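Local structure of glutaredoxin, CPYC type (Chlamydomonas reinhardtii, 7NCV) at residues D65-G68 against P73-F76. The protein probably reduces glutathione-containing disulfides as a CPYC-type glutaredoxin, a small thiol-disulfide oxidoreductase of the thioredoxin clan. Residues are numbered along the deposited sequence; the frame is centred on the assembly and turned at random. Where two conformers were deposited one is given.
Sequences DITG and PRVF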
ATOM      1  N   ASP A  65      -4.314  -5.751  11.692  1.00 32.97           N
ATOM      2  CA  ASP A  65      -5.567  -5.285  12.261  1.00 32.23           C
ATOM      3  C   ASP A  65      -6.387  -4.527  11.237  1.00 34.19           C
ATOM      4  O   ASP A  65      -7.611  -4.662  11.196  1.00 34.64           O
ATOM      5  CB  ASP A  65      -5.304  -4.406  13.482  1.00 37.99           C
ATOM      6  CG  ASP A  65      -5.143  -5.220  14.764  1.00 55.09           C
ATOM      7  OD1 ASP A  65      -4.788  -6.417  14.675  1.00 72.32           O
ATOM      8  OD2 ASP A  65      -5.392  -4.667  15.859  1.00 90.50           O
ATOM      9  N   ILE A  66      -5.726  -3.723  10.398  1.00 28.31           N
ATOM     10  CA  ILE A  66      -6.430  -2.832   9.488  1.00 26.48           C
ATOM     11  C   ILE A  66      -6.904  -3.568   8.253  1.00 29.19           C
ATOM     12  O   ILE A  66      -7.987  -3.264   7.745  1.00 31.51           O
ATOM     13  CB  ILE A  66      -5.529  -1.644   9.116  1.00 27.90           C
ATOM     14  CG1 ILE A  66      -5.322  -0.752  10.329  1.00 28.23           C
ATOM     15  CG2 ILE A  66      -6.111  -0.849   7.938  1.00 27.20           C
ATOM     16  CD1 ILE A  66      -4.152   0.197  10.155  1.00 28.48           C
ATOM     17  N   THR A  67      -6.092  -4.517   7.713  1.00 25.17           N
ATOM     18  CA  THR A  67      -6.349  -5.084   6.387  1.00 27.84           C
ATOM     19  C   THR A  67      -6.696  -6.556   6.407  1.00 30.47           C
ATOM     20  O   THR A  67      -7.141  -7.079   5.376  1.00 31.85           O
ATOM     21  CB  THR A  67      -5.133  -4.928   5.450  1.00 24.39           C
ATOM     22  OG1 THR A  67      -4.089  -5.854   5.829  1.00 25.07           O
ATOM     23  CG2 THR A  67      -4.600  -3.471   5.512  1.00 22.87           C
ATOM     24  N   GLY A  68      -6.399  -7.252   7.505  1.00 26.53           N
ATOM     25  CA  GLY A  68      -6.614  -8.685   7.588  1.00 30.81           C
ATOM     26  C   GLY A  68      -5.382  -9.530   7.377  1.00 31.24           C
ATOM     27  O   GLY A  68      -5.445 -10.757   7.563  1.00 34.78           O
ATOM     28  N   PRO A  73       3.455  -6.532   0.269  1.00 17.13           N
ATOM     29  CA  PRO A  73       2.966  -5.155   0.331  1.00 17.37           C
ATOM     30  C   PRO A  73       1.520  -5.066   0.769  1.00 16.21           C
ATOM     31  O   PRO A  73       0.730  -6.036   0.664  1.00 18.24           O
ATOM     32  CB  PRO A  73       3.039  -4.668  -1.132  1.00 16.33           C
ATOM     33  CG  PRO A  73       2.800  -5.976  -1.971  1.00 18.22           C
ATOM     34  CD  PRO A  73       3.406  -7.084  -1.131  1.00 17.96           C
ATOM     35  N   ARG A  74       1.142  -3.878   1.226  0.50 19.55           N
ATOM     36  CA  ARG A  74      -0.259  -3.536   1.551  0.50 13.93           C
ATOM     37  C   ARG A  74      -0.577  -2.235   0.837  0.50 16.02           C
ATOM     38  O   ARG A  74      -0.004  -1.188   1.159  0.50 28.14           O
ATOM     39  CB  ARG A  74      -0.470  -3.421   3.073  0.50 17.94           C
ATOM     40  CG  ARG A  74      -0.177  -4.742   3.827  0.50 22.14           C
ATOM     41  CD  ARG A  74      -1.372  -5.721   3.736  0.50 18.24           C
ATOM     42  NE  ARG A  74      -1.019  -7.137   3.731  0.50 23.28           N
ATOM     43  CZ  ARG A  74      -1.912  -8.117   3.856  0.50 23.57           C
ATOM     44  NH1 ARG A  74      -1.554  -9.412   3.865  0.50 23.54           N
ATOM     45  NH2 ARG A  74      -3.181  -7.795   3.895  0.50 18.47           N
ATOM     46  N   VAL A  75      -1.399  -2.317  -0.202  1.00 16.81           N
ATOM     47  CA  VAL A  75      -1.676  -1.198  -1.105  1.00 15.96           C
ATOM     48  C   VAL A  75      -3.021  -0.594  -0.761  1.00 17.30           C
ATOM     49  O   VAL A  75      -4.033  -1.322  -0.628  1.00 18.33           O
ATOM     50  CB  VAL A  75      -1.693  -1.691  -2.564  1.00 16.52           C
ATOM     51  CG1 VAL A  75      -2.049  -0.571  -3.504  1.00 18.10           C
ATOM     52  CG2 VAL A  75      -0.337  -2.310  -2.942  1.00 18.22           C
ATOM     53  N   PHE A  76      -3.043   0.738  -0.630  1.00 17.12           N
ATOM     54  CA  PHE A  76      -4.285   1.473  -0.384  1.00 16.98           C
ATOM     55  C   PHE A  76      -4.488   2.534  -1.448  1.00 17.14           C
ATOM     56  O   PHE A  76      -3.527   3.205  -1.856  1.00 16.42           O
ATOM     57  CB  PHE A  76      -4.243   2.178   0.989  1.00 17.71           C
ATOM     58  CG  PHE A  76      -4.044   1.237   2.169  1.00 17.43           C
ATOM     59  CD1 PHE A  76      -2.753   0.749   2.494  1.00 17.16           C
ATOM     60  CD2 PHE A  76      -5.120   0.944   3.004  1.00 20.90           C
ATOM     61  CE1 PHE A  76      -2.564  -0.060   3.630  1.00 19.35           C
ATOM     62  CE2 PHE A  76      -4.957   0.172   4.125  1.00 21.93           C
ATOM     63  CZ  PHE A  76      -3.681  -0.350   4.439  1.00 22.11           C
TER
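In the thioredoxin fold of this glutaredoxin, the C-terminal turn of helix 58-67 packs on strand 74-77 of the central sheet, and Thr67 makes most of the join with Arg74 and Phe76. Threonine suits this place because its two branches divide the work. With chi1 at 74°, OG1 is flanked by N and C of Thr67 and turns to Arg74, while CG2, anti to the carbonyl carbon, reaches the Phe76 ring, its methyl 3.4 Å from CZ of Phe76. Ile66 adds a second methyl: Ile66 CG2 meets the edge of the Phe76 ring, 4.1 Å from CE2 of Phe76, and the two side chains cross at about a right angle. The broad, flat phenylalanine thus bridges sheet and helix; it also meets the ring of Phe81 on strand 80-83 and touches Val14 of helix 3-16.

Next to these apolar contacts, the Arg74 chain, in one of its two modelled conformers, bends at chi2 and chi3 and carries its guanidinium obliquely toward the helix end. There Arg74 NH2 lies 2.9 Å from Thr67 OG1, a weak, doubtful bond, since the angle at the hydrogen is 115°. The main partner of Thr67 OG1 is Leu63 O, one turn back in the helix; Gly69 N also bonds to it, and Arg74 NE bonds to Ser71 O in the connecting loop. Gly68 ends the helix with a positive phi of 100°, which glycine, lacking a side chain, adopts easily. From there the chain turns into the short loop leading to the cis peptide before Pro73, the cis-proline connection from helix to antiparallel strand characteristic of the thioredoxin fold.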